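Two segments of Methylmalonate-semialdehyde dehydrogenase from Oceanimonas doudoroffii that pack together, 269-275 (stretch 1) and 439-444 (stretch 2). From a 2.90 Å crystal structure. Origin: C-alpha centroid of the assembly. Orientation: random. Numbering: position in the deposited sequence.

Stretch 1, residues 269-275: NQLLGAA
Stretch 2, residues 439-444: INIPLP

The contact between the two stretches is a small helix-against-loop packing, in which P442 rests against one face of the helix and a single side-chain-to-backbone hydrogen bond from Q270 links the helix to the loop. About 269 Å² of surface is buried, both sides summed, and the touching residues lie at least 168 positions apart in the chain.

Stretch 1 is helical throughout, within a helix that extends beyond both of its ends; phi lies between -58° and -83° and psi between -19° and -55°. Backbone bonds from A274 N to Q270 O (3.3 Å) and from A275 N to L271 O (3.0 Å) mark its i to i-4 pattern. Stretch 2 leaves an extended conformation at I439 (-114/111), passes through a left-handed position at N440 (52/26), returns to extended at I441 (-130/103), and then follows P442 (-66/-23), L443 (-118/72) and P444 (-78/66), without regular helix or strand from N440 on. The register is set by A274 and P442, whose CA atoms are 6.1 Å apart. Contacts pass from Q270 with N440 to A274 with P442 and L443, so both stretches advance in the same general sense.

At this point of closest CA approach the helix presents the methyl group of A274. The CA-to-CB bond of A274 points toward the loop, and those of P442 and L443 point toward the helix, so that A274 CB meets P442 CB at 3.6 Å and L443 CD2 at 3.7 Å. L443 adopts the m,t rotamer (-59°, 171°). The proline ring, puckered C-gamma endo, also receives L271: the CA-to-CB bond of this leucine points away, but its m,t side chain (-74°, 165°) brings CD2 to 4.3 Å from P442 CB. These are apolar contacts.

One turn before A274, the CA-to-CB bond of Q270 also points toward the loop, and its side chain extends with chi1 -80° (m), chi2 -167° (t) and chi3 110°. Its amide nitrogen NE2 donates to the backbone O of N440 at 2.9 Å, with an N-H...O angle of 159°, a short and nearly straight bond. The same amide places OE1 3.5 Å from P442 CD, so the glutamine reaches both the backbone carbonyl of N440 and the CD atom of P442. The CA-to-CB bond of N440 points sideways, and its side chain (chi1 -57°, chi2 -72°) forms its hydrogen bonds elsewhere in the structure. The CA-to-CB bond of I441 (m,m; -60°, -76°) points away and the residue contributes little, its CA lying 4.4 Å from Q270 OE1.

N269, L272 and A275 make no contact with the loop. G273 has no atom within 4.5 Å of the loop; an ideal CB there would have room, 5.3 Å from L443 CD1.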

# COMPACT_ATOMS: atom_id res chain seq x y z
N ASN A 269 -15.05 9.09 -34.55
CA ASN A 269 -16.03 8.19 -33.99
C ASN A 269 -16.09 8.29 -32.46
O ASN A 269 -17.17 8.28 -31.86
CB ASN A 269 -15.74 6.75 -34.45
CG ASN A 269 -16.91 5.79 -34.20
OD1 ASN A 269 -18.09 6.14 -34.37
ND2 ASN A 269 -16.59 4.58 -33.80
N GLN A 270 -14.93 8.42 -31.83
CA GLN A 270 -14.89 8.61 -30.39
C GLN A 270 -15.31 10.02 -29.97
O GLN A 270 -15.95 10.17 -28.92
CB GLN A 270 -13.53 8.25 -29.84
CG GLN A 270 -13.33 6.75 -29.66
CD GLN A 270 -12.10 6.44 -28.82
OE1 GLN A 270 -12.22 5.97 -27.69
NE2 GLN A 270 -10.90 6.72 -29.35
N LEU A 271 -15.00 11.03 -30.78
CA LEU A 271 -15.37 12.42 -30.46
C LEU A 271 -16.87 12.73 -30.54
O LEU A 271 -17.32 13.73 -29.99
CB LEU A 271 -14.58 13.41 -31.33
CG LEU A 271 -13.09 13.59 -30.94
CD1 LEU A 271 -12.33 14.27 -32.06
CD2 LEU A 271 -12.92 14.36 -29.64
N LEU A 272 -17.63 11.88 -31.23
CA LEU A 272 -19.09 11.97 -31.28
C LEU A 272 -19.70 11.83 -29.91
O LEU A 272 -20.49 12.65 -29.47
CB LEU A 272 -19.68 10.86 -32.16
CG LEU A 272 -19.78 11.07 -33.66
CD1 LEU A 272 -20.05 9.75 -34.36
CD2 LEU A 272 -20.89 12.06 -33.95
N GLY A 273 -19.35 10.72 -29.25
CA GLY A 273 -19.87 10.40 -27.92
C GLY A 273 -19.33 11.34 -26.86
O GLY A 273 -20.04 11.70 -25.92
N ALA A 274 -18.08 11.77 -27.01
CA ALA A 274 -17.45 12.65 -26.03
C ALA A 274 -17.89 14.13 -26.10
O ALA A 274 -17.96 14.82 -25.07
CB ALA A 274 -15.95 12.54 -26.18
N ALA A 275 -18.17 14.61 -27.30
CA ALA A 275 -18.62 15.98 -27.49
C ALA A 275 -20.12 16.13 -27.26
O ALA A 275 -20.54 17.00 -26.52
CB ALA A 275 -18.25 16.45 -28.88
N ILE A 439 -5.04 8.91 -23.51
CA ILE A 439 -4.27 8.62 -24.72
C ILE A 439 -5.25 7.88 -25.61
O ILE A 439 -5.67 6.79 -25.28
CB ILE A 439 -3.03 7.74 -24.42
CG1 ILE A 439 -2.22 8.29 -23.25
CG2 ILE A 439 -2.13 7.60 -25.62
CD1 ILE A 439 -1.64 9.66 -23.44
N ASN A 440 -5.66 8.52 -26.71
CA ASN A 440 -6.70 8.00 -27.61
C ASN A 440 -8.01 7.60 -26.93
O ASN A 440 -8.75 6.76 -27.43
CB ASN A 440 -6.14 6.83 -28.40
CG ASN A 440 -4.89 7.19 -29.20
OD1 ASN A 440 -4.95 7.90 -30.19
ND2 ASN A 440 -3.75 6.69 -28.77
N ILE A 441 -8.28 8.24 -25.78
CA ILE A 441 -9.52 8.10 -25.02
C ILE A 441 -9.99 9.53 -24.76
O ILE A 441 -9.46 10.20 -23.90
CB ILE A 441 -9.32 7.47 -23.62
CG1 ILE A 441 -8.73 6.06 -23.68
CG2 ILE A 441 -10.64 7.43 -22.85
CD1 ILE A 441 -9.74 5.01 -24.10
N PRO A 442 -11.00 10.01 -25.50
CA PRO A 442 -11.49 11.37 -25.26
C PRO A 442 -12.17 11.58 -23.88
O PRO A 442 -12.25 12.71 -23.40
CB PRO A 442 -12.51 11.55 -26.37
CG PRO A 442 -13.07 10.18 -26.59
CD PRO A 442 -11.92 9.24 -26.37
N LEU A 443 -12.66 10.51 -23.24
CA LEU A 443 -13.28 10.60 -21.92
C LEU A 443 -12.50 9.77 -20.90
O LEU A 443 -12.96 8.70 -20.47
CB LEU A 443 -14.73 10.09 -21.97
CG LEU A 443 -15.69 10.80 -22.92
CD1 LEU A 443 -17.00 10.02 -22.99
CD2 LEU A 443 -15.91 12.25 -22.49
N PRO A 444 -11.31 10.24 -20.51
CA PRO A 444 -10.46 9.47 -19.59
C PRO A 444 -10.97 9.60 -18.18
O PRO A 444 -10.31 10.18 -17.33
CB PRO A 444 -9.09 10.12 -19.76
CG PRO A 444 -9.39 11.54 -20.11
CD PRO A 444 -10.68 11.53 -20.87